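Local atomic coordinates of amphiphysin (Drosophila melanogaster, PDB entry 1URU), a protein that probably binds and senses curved membranes through its dimeric BAR domain, as part of the endocytic family of amphiphysins. Residues A73-T76 with L77-V81. Numbering follows the deposited sequence.
Sequences ASKT and LMDSV
Leu77 and Asp79 each reach back one helical turn with their backbone N-H, Leu77 N to Ala73 O at 3.1 Å and Asp79 N to Lys75 O at 2.9 Å, within the continuous helix 35-84. A weaker bond of the same i to i+4 kind follows, Ser80 N to Thr76 O at 3.3 Å. The side-chain contact on this turn is a salt bridge between Lys75 and Asp79. Lys75 NZ lies 3.3 Å from Asp79 OD2, and the hydrogen bond within this pair is weak. In the lysine, CG is anti to the backbone N (chi1 -158°). The chain then bends at its later torsions and passes obliquely by the Asp79 carboxylate. Its CD methylene lies beside the same oxygen, 3.2 Å from Asp79 OD2. Asp79 CG stands beside its own backbone N (chi1 -77°), which turns the carboxylate back toward Lys75. With an alanine at Asp79, the Lys75 ammonium would probably lose this acidic mate, and its bent chain would be freer to turn.

The other side chains face different neighbours. Toward helix 92-156 of the same chain, Ser74 packs on Trp106, Lys75 touches Glu103, and Met78, a selenomethionine, packs on Thr99. Toward the second subunit, Thr76 OG1 is hydrogen-bonded to Glu59 OE1 of that subunit, and Leu77 packs on its Phe60. One helix thus serves an interface inside its own chain and another between chains, as is characteristic of the BAR domain, in which long, three-helix coiled coils from two subunits pair into an elongated dimer.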
loop_
_atom_site.group_PDB
_atom_site.type_symbol
_atom_site.label_atom_id
_atom_site.label_comp_id
_atom_site.label_asym_id
_atom_site.label_seq_id
_atom_site.Cartn_x
_atom_site.Cartn_y
_atom_site.Cartn_z
ATOM N N ALA A 73 -0.985 7.556 1.432
ATOM C CA ALA A 73 0.277 8.037 0.892
ATOM C C ALA A 73 0.088 8.613 -0.497
ATOM O O ALA A 73 0.762 9.563 -0.848
ATOM C CB ALA A 73 1.317 6.925 0.860
ATOM N N SER A 74 -0.847 8.067 -1.273
ATOM C CA SER A 74 -1.123 8.548 -2.620
ATOM C C SER A 74 -1.726 9.951 -2.561
ATOM O O SER A 74 -1.561 10.762 -3.486
ATOM C CB SER A 74 -2.088 7.587 -3.318
ATOM O OG SER A 74 -2.434 8.039 -4.618
ATOM N N LYS A 75 -2.406 10.219 -1.444
ATOM C CA LYS A 75 -3.152 11.437 -1.196
ATOM C C LYS A 75 -2.168 12.537 -0.836
ATOM O O LYS A 75 -2.179 13.601 -1.451
ATOM C CB LYS A 75 -4.148 11.193 -0.045
ATOM C CG LYS A 75 -5.369 12.146 0.044
ATOM C CD LYS A 75 -4.990 13.525 0.560
ATOM C CE LYS A 75 -6.082 14.175 1.395
ATOM N NZ LYS A 75 -5.469 14.984 2.523
ATOM N N THR A 76 -1.307 12.288 0.147
ATOM C CA THR A 76 -0.313 13.294 0.525
ATOM C C THR A 76 0.685 13.546 -0.609
ATOM O O THR A 76 1.257 14.633 -0.672
ATOM C CB THR A 76 0.483 12.917 1.789
ATOM O OG1 THR A 76 1.288 11.764 1.523
ATOM C CG2 THR A 76 -0.421 12.515 2.943
ATOM N N LEU A 77 0.898 12.558 -1.490
ATOM C CA LEU A 77 1.815 12.723 -2.627
ATOM C C LEU A 77 1.151 13.531 -3.694
ATOM O O LEU A 77 1.782 14.346 -4.327
ATOM C CB LEU A 77 2.274 11.380 -3.232
ATOM C CG LEU A 77 3.056 11.424 -4.555
ATOM C CD1 LEU A 77 4.340 12.184 -4.375
ATOM C CD2 LEU A 77 3.359 10.041 -5.092
HETATM N N MSE A 78 -0.126 13.283 -3.925
HETATM C CA MSE A 78 -0.853 14.013 -4.968
HETATM C C MSE A 78 -1.086 15.453 -4.528
HETATM O O MSE A 78 -1.126 16.352 -5.342
HETATM C CB MSE A 78 -2.153 13.292 -5.312
HETATM C CG MSE A 78 -1.894 12.005 -6.068
HETATM SE SE MSE A 78 -0.897 12.279 -7.803
HETATM C CE MSE A 78 -2.191 13.433 -8.608
ATOM N N ASP A 79 -1.173 15.655 -3.220
ATOM C CA ASP A 79 -1.348 16.971 -2.650
ATOM C C ASP A 79 -0.086 17.753 -2.896
ATOM O O ASP A 79 -0.129 18.965 -2.984
ATOM C CB ASP A 79 -1.589 16.890 -1.128
ATOM C CG ASP A 79 -3.003 16.459 -0.756
ATOM O OD1 ASP A 79 -3.855 16.240 -1.658
ATOM O OD2 ASP A 79 -3.329 16.310 0.445
ATOM N N SER A 80 1.040 17.051 -2.958
ATOM C CA SER A 80 2.325 17.650 -3.318
ATOM C C SER A 80 2.429 17.995 -4.773
ATOM O O SER A 80 2.924 19.055 -5.101
ATOM C CB SER A 80 3.466 16.709 -3.027
ATOM O OG SER A 80 3.972 17.027 -1.776
ATOM N N VAL A 81 2.027 17.071 -5.640
ATOM C CA VAL A 81 2.104 17.291 -7.064
ATOM C C VAL A 81 1.232 18.501 -7.371
ATOM O O VAL A 81 1.616 19.359 -8.167
ATOM C CB VAL A 81 1.592 16.101 -7.881
ATOM C CG1 VAL A 81 1.510 16.479 -9.337
ATOM C CG2 VAL A 81 2.490 14.881 -7.707
#